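PDB 4AN8: CRISPR-associated protein CasA/Cse1 from Thermus thermophilus, which forms part of the Cascade ribonucleoprotein complex of type I-E CRISPR systems and probably takes part in selecting foreign DNA during adaptive immunity against viruses and plasmids. Local coordinates for residues 174-179 against 224-229; 234-239 against 245-250. All coordinates share one frame; numbering follows the deposited sequence.

Contact 1: residues 174-179 against 224-229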
ATOM      1  N   ARG A 174       6.996  -3.887 -26.223  1.00 32.91           N
ATOM      2  CA  ARG A 174       7.565  -3.907 -27.577  1.00 32.91           C
ATOM      3  C   ARG A 174       9.022  -3.472 -27.619  1.00 32.91           C
ATOM      4  O   ARG A 174       9.409  -2.587 -28.374  1.00 32.91           O
ATOM      5  CB  ARG A 174       6.708  -3.093 -28.537  1.00 52.73           C
ATOM      6  CG  ARG A 174       5.380  -3.765 -28.782  1.00 52.73           C
ATOM      7  CD  ARG A 174       4.481  -2.978 -29.706  1.00 52.73           C
ATOM      8  NE  ARG A 174       3.246  -3.714 -29.962  1.00 52.73           N
ATOM      9  CZ  ARG A 174       2.154  -3.185 -30.509  1.00 52.73           C
ATOM     10  NH1 ARG A 174       2.135  -1.902 -30.853  1.00 52.73           N
ATOM     11  NH2 ARG A 174       1.077  -3.936 -30.699  1.00 52.73           N
ATOM     12  N   ARG A 175       9.827  -4.121 -26.795  1.00 23.93           N
ATOM     13  CA  ARG A 175      11.258  -3.857 -26.768  1.00 23.93           C
ATOM     14  C   ARG A 175      12.008  -5.159 -26.519  1.00 23.93           C
ATOM     15  O   ARG A 175      11.542  -6.046 -25.779  1.00 23.93           O
ATOM     16  CB  ARG A 175      11.607  -2.813 -25.705  1.00 33.97           C
ATOM     17  CG  ARG A 175      10.951  -1.444 -25.934  1.00 33.97           C
ATOM     18  CD  ARG A 175      11.254  -0.453 -24.804  1.00 33.97           C
ATOM     19  NE  ARG A 175      12.638   0.011 -24.824  1.00 33.97           N
ATOM     20  CZ  ARG A 175      13.058   1.073 -25.505  1.00 33.97           C
ATOM     21  NH1 ARG A 175      12.205   1.789 -26.226  1.00 33.97           N
ATOM     22  NH2 ARG A 175      14.340   1.419 -25.473  1.00 33.97           N
ATOM     23  N   TYR A 176      13.165  -5.266 -27.168  1.00 24.63           N
ATOM     24  CA  TYR A 176      14.041  -6.412 -27.025  1.00 24.63           C
ATOM     25  C   TYR A 176      13.300  -7.743 -27.004  1.00 24.63           C
ATOM     26  O   TYR A 176      13.613  -8.621 -26.189  1.00 24.63           O
ATOM     27  CB  TYR A 176      14.953  -6.253 -25.809  1.00 33.37           C
ATOM     28  CG  TYR A 176      15.676  -4.929 -25.829  1.00 33.37           C
ATOM     29  CD1 TYR A 176      16.779  -4.735 -26.652  1.00 33.37           C
ATOM     30  CD2 TYR A 176      15.236  -3.861 -25.055  1.00 33.37           C
ATOM     31  CE1 TYR A 176      17.431  -3.521 -26.701  1.00 33.37           C
ATOM     32  CE2 TYR A 176      15.888  -2.643 -25.085  1.00 33.37           C
ATOM     33  CZ  TYR A 176      16.980  -2.479 -25.916  1.00 33.37           C
ATOM     34  OH  TYR A 176      17.626  -1.269 -25.972  1.00 33.37           O
ATOM     35  N   GLY A 177      12.333  -7.882 -27.912  1.00 34.05           N
ATOM     36  CA  GLY A 177      11.672  -9.149 -28.166  1.00 34.05           C
ATOM     37  C   GLY A 177      10.497  -9.464 -27.257  1.00 34.05           C
ATOM     38  O   GLY A 177       9.953 -10.569 -27.307  1.00 34.05           O
ATOM     39  N   VAL A 178      10.103  -8.503 -26.425  1.00 28.50           N
ATOM     40  CA  VAL A 178       9.003  -8.703 -25.496  1.00 28.50           C
ATOM     41  C   VAL A 178       7.869  -7.752 -25.872  1.00 28.50           C
ATOM     42  O   VAL A 178       8.023  -6.528 -25.845  1.00 28.50           O
ATOM     43  CB  VAL A 178       9.459  -8.491 -24.027  1.00 27.99           C
ATOM     44  CG1 VAL A 178       8.295  -8.635 -23.063  1.00 27.99           C
ATOM     45  CG2 VAL A 178      10.582  -9.491 -23.666  1.00 27.99           C
ATOM     46  N   GLY A 179       6.734  -8.321 -26.251  1.00 28.89           N
ATOM     47  CA  GLY A 179       5.603  -7.529 -26.687  1.00 28.89           C
ATOM     48  C   GLY A 179       4.925  -6.836 -25.516  1.00 28.89           C
ATOM     49  O   GLY A 179       4.685  -5.634 -25.553  1.00 28.89           O
ATOM     50  N   LEU A 224      22.152  -8.591 -13.731  1.00 28.90           N
ATOM     51  CA  LEU A 224      21.391  -9.097 -14.854  1.00 28.90           C
ATOM     52  C   LEU A 224      21.968  -8.496 -16.098  1.00 28.90           C
ATOM     53  O   LEU A 224      22.418  -7.353 -16.066  1.00 28.90           O
ATOM     54  CB  LEU A 224      19.916  -8.711 -14.709  1.00 37.82           C
ATOM     55  CG  LEU A 224      19.202  -9.281 -13.477  1.00 37.82           C
ATOM     56  CD1 LEU A 224      17.818  -8.642 -13.300  1.00 37.82           C
ATOM     57  CD2 LEU A 224      19.093 -10.790 -13.568  1.00 37.82           C
ATOM     58  N   ARG A 225      21.951  -9.253 -17.192  1.00 26.46           N
ATOM     59  CA  ARG A 225      22.456  -8.756 -18.478  1.00 26.46           C
ATOM     60  C   ARG A 225      21.341  -8.751 -19.514  1.00 26.46           C
ATOM     61  O   ARG A 225      20.361  -9.500 -19.391  1.00 26.46           O
ATOM     62  CB  ARG A 225      23.618  -9.615 -18.938  1.00 50.19           C
ATOM     63  CG  ARG A 225      24.784  -9.616 -17.963  1.00 50.19           C
ATOM     64  CD  ARG A 225      25.503  -8.276 -17.999  1.00 50.19           C
ATOM     65  NE  ARG A 225      26.706  -8.269 -17.170  1.00 50.19           N
ATOM     66  CZ  ARG A 225      26.916  -7.425 -16.159  1.00 50.19           C
ATOM     67  NH1 ARG A 225      26.003  -6.508 -15.852  1.00 50.19           N
ATOM     68  NH2 ARG A 225      28.045  -7.500 -15.457  1.00 50.19           N
ATOM     69  N   LEU A 226      21.467  -7.911 -20.530  1.00 21.72           N
ATOM     70  CA  LEU A 226      20.415  -7.809 -21.530  1.00 21.72           C
ATOM     71  C   LEU A 226      20.108  -9.165 -22.173  1.00 21.72           C
ATOM     72  O   LEU A 226      18.927  -9.525 -22.384  1.00 21.72           O
ATOM     73  CB  LEU A 226      20.796  -6.785 -22.605  1.00 26.02           C
ATOM     74  CG  LEU A 226      19.713  -6.651 -23.686  1.00 26.02           C
ATOM     75  CD1 LEU A 226      18.300  -6.447 -23.064  1.00 26.02           C
ATOM     76  CD2 LEU A 226      20.049  -5.537 -24.638  1.00 26.02           C
ATOM     77  N   GLY A 227      21.170  -9.934 -22.456  1.00 25.32           N
ATOM     78  CA  GLY A 227      21.032 -11.234 -23.078  1.00 25.32           C
ATOM     79  C   GLY A 227      20.194 -12.201 -22.269  1.00 25.32           C
ATOM     80  O   GLY A 227      19.612 -13.138 -22.824  1.00 25.32           O
ATOM     81  N   ASP A 228      20.108 -11.984 -20.959  1.00 22.46           N
ATOM     82  CA  ASP A 228      19.269 -12.864 -20.115  1.00 22.46           C
ATOM     83  C   ASP A 228      17.804 -12.438 -20.073  1.00 22.46           C
ATOM     84  O   ASP A 228      16.949 -13.180 -19.623  1.00 22.46           O
ATOM     85  CB  ASP A 228      19.827 -12.977 -18.698  1.00 43.19           C
ATOM     86  CG  ASP A 228      21.195 -13.626 -18.672  1.00 43.19           C
ATOM     87  OD1 ASP A 228      21.321 -14.797 -19.103  1.00 43.19           O
ATOM     88  OD2 ASP A 228      22.149 -12.963 -18.227  1.00 43.19           O
ATOM     89  N   LEU A 229      17.527 -11.243 -20.570  1.00 25.22           N
ATOM     90  CA  LEU A 229      16.220 -10.662 -20.378  1.00 25.22           C
ATOM     91  C   LEU A 229      15.455 -10.556 -21.683  1.00 25.22           C
ATOM     92  O   LEU A 229      14.238 -10.614 -21.689  1.00 25.22           O
ATOM     93  CB  LEU A 229      16.360  -9.266 -19.748  1.00 26.07           C
ATOM     94  CG  LEU A 229      17.019  -9.293 -18.359  1.00 26.07           C
ATOM     95  CD1 LEU A 229      17.229  -7.881 -17.772  1.00 26.07           C
ATOM     96  CD2 LEU A 229      16.188 -10.167 -17.430  1.00 26.07           C
TER

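Contact 2: residues 234-239 against 245-250. With ACT (acetate ion), chain D.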
ATOM      1  N   THR A 234      14.527 -15.023 -18.912  1.00 25.94           N
ATOM      2  CA  THR A 234      14.650 -15.309 -17.482  1.00 25.94           C
ATOM      3  C   THR A 234      13.314 -15.269 -16.774  1.00 25.94           C
ATOM      4  O   THR A 234      12.624 -14.263 -16.801  1.00 25.94           O
ATOM      5  CB  THR A 234      15.590 -14.331 -16.772  1.00 25.33           C
ATOM      6  OG1 THR A 234      16.835 -14.296 -17.465  1.00 25.33           O
ATOM      7  CG2 THR A 234      15.818 -14.769 -15.329  1.00 25.33           C
ATOM      8  N   LYS A 235      12.960 -16.367 -16.117  1.00 26.72           N
ATOM      9  CA  LYS A 235      11.679 -16.467 -15.443  1.00 26.72           C
ATOM     10  C   LYS A 235      11.921 -16.985 -14.055  1.00 26.72           C
ATOM     11  O   LYS A 235      12.594 -18.000 -13.873  1.00 26.72           O
ATOM     12  CB  LYS A 235      10.760 -17.410 -16.210  1.00 46.40           C
ATOM     13  CG  LYS A 235      10.707 -17.103 -17.685  1.00 46.40           C
ATOM     14  CD  LYS A 235       9.791 -18.048 -18.420  1.00 46.40           C
ATOM     15  CE  LYS A 235       9.770 -17.715 -19.898  1.00 46.40           C
ATOM     16  NZ  LYS A 235      11.163 -17.776 -20.482  1.00 46.40           N
ATOM     17  N   TRP A 236      11.403 -16.272 -13.063  1.00 25.06           N
ATOM     18  CA  TRP A 236      11.608 -16.661 -11.675  1.00 25.06           C
ATOM     19  C   TRP A 236      10.265 -16.864 -11.012  1.00 25.06           C
ATOM     20  O   TRP A 236       9.350 -16.060 -11.193  1.00 25.06           O
ATOM     21  CB  TRP A 236      12.333 -15.583 -10.872  1.00 24.81           C
ATOM     22  CG  TRP A 236      13.749 -15.350 -11.193  1.00 24.81           C
ATOM     23  CD1 TRP A 236      14.558 -16.108 -11.996  1.00 24.81           C
ATOM     24  CD2 TRP A 236      14.560 -14.260 -10.715  1.00 24.81           C
ATOM     25  NE1 TRP A 236      15.820 -15.553 -12.038  1.00 24.81           N
ATOM     26  CE2 TRP A 236      15.844 -14.420 -11.268  1.00 24.81           C
ATOM     27  CE3 TRP A 236      14.313 -13.158  -9.880  1.00 24.81           C
ATOM     28  CZ2 TRP A 236      16.880 -13.524 -11.017  1.00 24.81           C
ATOM     29  CZ3 TRP A 236      15.352 -12.273  -9.619  1.00 24.81           C
ATOM     30  CH2 TRP A 236      16.613 -12.457 -10.190  1.00 24.81           C
ATOM     31  N   PRO A 237      10.152 -17.930 -10.222  1.00 23.63           N
ATOM     32  CA  PRO A 237       8.944 -18.035  -9.405  1.00 23.63           C
ATOM     33  C   PRO A 237       8.908 -16.829  -8.478  1.00 23.63           C
ATOM     34  O   PRO A 237       9.949 -16.405  -8.011  1.00 23.63           O
ATOM     35  CB  PRO A 237       9.130 -19.352  -8.648  1.00 19.59           C
ATOM     36  CG  PRO A 237      10.603 -19.699  -8.779  1.00 19.59           C
ATOM     37  CD  PRO A 237      11.087 -19.056 -10.041  1.00 19.59           C
ATOM     38  N   LEU A 238       7.727 -16.257  -8.268  1.00 22.67           N
ATOM     39  CA  LEU A 238       7.558 -15.054  -7.468  1.00 22.67           C
ATOM     40  C   LEU A 238       7.459 -15.453  -6.009  1.00 22.67           C
ATOM     41  O   LEU A 238       6.377 -15.487  -5.421  1.00 22.67           O
ATOM     42  CB  LEU A 238       6.287 -14.320  -7.923  1.00 21.49           C
ATOM     43  CG  LEU A 238       5.952 -12.893  -7.485  1.00 21.49           C
ATOM     44  CD1 LEU A 238       7.021 -11.895  -7.976  1.00 21.49           C
ATOM     45  CD2 LEU A 238       4.544 -12.498  -8.014  1.00 21.49           C
ATOM     46  N   THR A 239       8.599 -15.788  -5.422  1.00 18.24           N
ATOM     47  CA  THR A 239       8.618 -16.260  -4.052  1.00 18.24           C
ATOM     48  C   THR A 239       9.888 -15.791  -3.377  1.00 18.24           C
ATOM     49  O   THR A 239      10.833 -15.392  -4.046  1.00 18.24           O
ATOM     50  CB  THR A 239       8.553 -17.809  -4.004  1.00 21.94           C
ATOM     51  OG1 THR A 239       8.448 -18.227  -2.644  1.00 21.94           O
ATOM     52  CG2 THR A 239       9.816 -18.459  -4.653  1.00 21.94           C
ATOM     53  N   TYR A 245      10.557  -8.250  -2.459  1.00 19.31           N
ATOM     54  CA  TYR A 245      10.783  -6.841  -2.081  1.00 19.31           C
ATOM     55  C   TYR A 245      11.704  -6.100  -3.055  1.00 19.31           C
ATOM     56  O   TYR A 245      11.628  -4.879  -3.204  1.00 19.31           O
ATOM     57  CB  TYR A 245      11.440  -6.758  -0.696  1.00 17.81           C
ATOM     58  CG  TYR A 245      10.511  -6.947   0.491  1.00 17.81           C
ATOM     59  CD1 TYR A 245       9.139  -7.221   0.322  1.00 17.81           C
ATOM     60  CD2 TYR A 245      11.009  -6.859   1.784  1.00 17.81           C
ATOM     61  CE1 TYR A 245       8.309  -7.379   1.418  1.00 17.81           C
ATOM     62  CE2 TYR A 245      10.186  -7.013   2.887  1.00 17.81           C
ATOM     63  CZ  TYR A 245       8.847  -7.267   2.706  1.00 17.81           C
ATOM     64  OH  TYR A 245       8.065  -7.428   3.823  1.00 17.81           O
ATOM     65  N   THR A 246      12.618  -6.830  -3.679  1.00 17.41           N
ATOM     66  CA  THR A 246      13.582  -6.188  -4.554  1.00 17.41           C
ATOM     67  C   THR A 246      13.476  -6.715  -5.981  1.00 17.41           C
ATOM     68  O   THR A 246      14.444  -6.722  -6.714  1.00 17.41           O
ATOM     69  CB  THR A 246      15.015  -6.407  -4.027  1.00 19.09           C
ATOM     70  OG1 THR A 246      15.322  -7.808  -4.053  1.00 19.09           O
ATOM     71  CG2 THR A 246      15.157  -5.840  -2.571  1.00 19.09           C
ATOM     72  N   TRP A 247      12.283  -7.153  -6.362  1.00 17.65           N
ATOM     73  CA  TRP A 247      12.068  -7.734  -7.673  1.00 17.65           C
ATOM     74  C   TRP A 247      12.490  -6.836  -8.851  1.00 17.65           C
ATOM     75  O   TRP A 247      12.107  -5.657  -8.916  1.00 17.65           O
ATOM     76  CB  TRP A 247      10.590  -8.060  -7.823  1.00 25.00           C
ATOM     77  CG  TRP A 247      10.304  -8.951  -8.963  1.00 25.00           C
ATOM     78  CD1 TRP A 247       9.931  -8.579 -10.225  1.00 25.00           C
ATOM     79  CD2 TRP A 247      10.392 -10.385  -8.970  1.00 25.00           C
ATOM     80  NE1 TRP A 247       9.774  -9.700 -11.016  1.00 25.00           N
ATOM     81  CE2 TRP A 247      10.048 -10.819 -10.265  1.00 25.00           C
ATOM     82  CE3 TRP A 247      10.732 -11.339  -8.005  1.00 25.00           C
ATOM     83  CZ2 TRP A 247      10.019 -12.170 -10.617  1.00 25.00           C
ATOM     84  CZ3 TRP A 247      10.710 -12.680  -8.357  1.00 25.00           C
ATOM     85  CH2 TRP A 247      10.358 -13.082  -9.657  1.00 25.00           C
ATOM     86  N   PRO A 248      13.231  -7.411  -9.831  1.00 17.98           N
ATOM     87  CA  PRO A 248      13.553  -6.633 -11.036  1.00 17.98           C
ATOM     88  C   PRO A 248      12.465  -6.734 -12.113  1.00 17.98           C
ATOM     89  O   PRO A 248      12.576  -7.560 -13.019  1.00 17.98           O
ATOM     90  CB  PRO A 248      14.847  -7.289 -11.525  1.00 23.44           C
ATOM     91  CG  PRO A 248      14.664  -8.734 -11.159  1.00 23.44           C
ATOM     92  CD  PRO A 248      13.869  -8.742  -9.845  1.00 23.44           C
ATOM     93  N   ALA A 249      11.430  -5.894 -12.033  1.00 20.56           N
ATOM     94  CA  ALA A 249      10.270  -6.030 -12.915  1.00 20.56           C
ATOM     95  C   ALA A 249      10.535  -5.533 -14.333  1.00 20.56           C
ATOM     96  O   ALA A 249       9.902  -5.986 -15.289  1.00 20.56           O
ATOM     97  CB  ALA A 249       9.093  -5.301 -12.339  1.00 12.28           C
ATOM     98  N   ARG A 250      11.449  -4.577 -14.458  1.00 13.74           N
ATOM     99  CA  ARG A 250      11.779  -4.024 -15.748  1.00 12.21           C
ATOM    100  C   ARG A 250      13.286  -3.923 -15.857  1.00 12.84           C
ATOM    101  O   ARG A 250      13.963  -3.817 -14.843  1.00 14.43           O
ATOM    102  CB  ARG A 250      11.152  -2.639 -15.898  1.00 20.19           C
ATOM    103  CG  ARG A 250       9.613  -2.633 -15.801  1.00 20.19           C
ATOM    104  CD  ARG A 250       8.951  -3.195 -17.093  1.00 20.19           C
ATOM    105  NE  ARG A 250       7.494  -3.073 -17.014  1.00 20.19           N
ATOM    106  CZ  ARG A 250       6.712  -3.962 -16.402  1.00 20.19           C
ATOM    107  NH1 ARG A 250       7.243  -5.061 -15.851  1.00 20.19           N
ATOM    108  NH2 ARG A 250       5.400  -3.773 -16.354  1.00 20.19           N
TER
HETATM  109  C   ACT D1498       5.305  -1.182 -18.885  1.00 46.28           C
HETATM  110  O   ACT D1498       5.500  -1.219 -17.633  1.00 46.67           O
HETATM  111  OXT ACT D1498       6.266  -0.758 -19.591  1.00 46.25           O
HETATM  112  CH3 ACT D1498       3.992  -1.615 -19.496  1.00 46.50           C

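Contact 1: residues 174-179 against 224-229
Y176, near the tip of a hairpin, meets L226 of the short helix 226-229 in a contact that illustrates how a tight turn can present a single aromatic ring to a short helix well separated from it in sequence. The interaction is chiefly apolar. The two side chains cross at about a right angle, and both leucine methyls lie against the tyrosine: CD1 sits above one face, displaced toward the ring's rim, while CD2 is 3.9 Å from CE1 of Y176. With its CG anti to the backbone N (chi1 180°), L226 extends both branches toward the ring. Beside this pair, V178 makes a looser approach, its CG2 lying 4.3 Å from the backbone O of L229.

Backbone hydrogen bonding shapes each side separately. A type I' turn from R175 to V178 joins the two hairpin strands, closed by R175 N to V178 O at 3.2 Å and V178 N to R175 O at 2.9 Å. Behind it R174 and R175 together oppose V178 in a G1 beta bulge. On the partner segment, L229 N bonds to L226 O at 2.9 Å in the short, loosely formed helix.

Polar anchoring comes from outside the pair. D116 OD1 accepts a hydrogen bond from the backbone N of L226, R225 forms a salt bridge with E108, and the backbone of Y176 bonds to G231. P268 of strand 261-273 touches both Y176 and V178.

About 136 Å² is buried, both sides summed, mostly by apolar contact, and the segments' relative placement probably rests on shape and on the polar anchors each has elsewhere.

Contact 2: residues 234-239 against 245-250
W236 turns the edge of its indole toward a face of the W247 indole, a clear example of a T-shaped aromatic pair. The six-membered rings stand at 89° with centroids 5.6 Å apart, and the two side chains run past one another, pointing opposite ways. A chi1 of -70° sets the W236 ring beside its own backbone N, and its CB is packed closely at 3.4 Å from CH2 of W247.

The opposite face of W247 receives L238, whose CD1 makes a CH-pi contact 3.6 Å from the centroid of the six-membered ring and only 6° off the ring normal. The W247 ring is thus clamped between the W236 edge together with P248 CD on one face and the L238 methyl on the other, while the O of P237 lies at its rim, near the ring plane. P248 crosses W236 at about a right angle, with CD 3.8 Å from CZ3.

Farther along, R250 NE and NH2 both donate to one acetate O, at 2.8 and 2.9 Å; the ion is probably from the crystallisation liquor.

Strand 261-273 backs the arrangement: strand 235-237 pairs parallel with it, strand 250-256 antiparallel, and its V270 touches W236 and P248. Helix 241-245 bridges the two segments, and A249 and R250 rest on helix 154-167.

The contacts follow in series along the chain: contact 1 closes at L229, and contact 2 opens a few residues later at T234, so helix 226-229 is followed, after a short connection, by strand 235-237. Their centres are 14 Å apart, on the same side of the chain's centre, and they touch where L224 CD1 packs 3.7 Å from P248 CB. Strand 261-273 is common ground through P268 and V270, the latter also touched by L224 and L229 of contact 1. This interrupted strand thus lies against both contacts, a peripheral hairpin contact and a tryptophan pair nearer the centre of the chain, within the Cse1 fold.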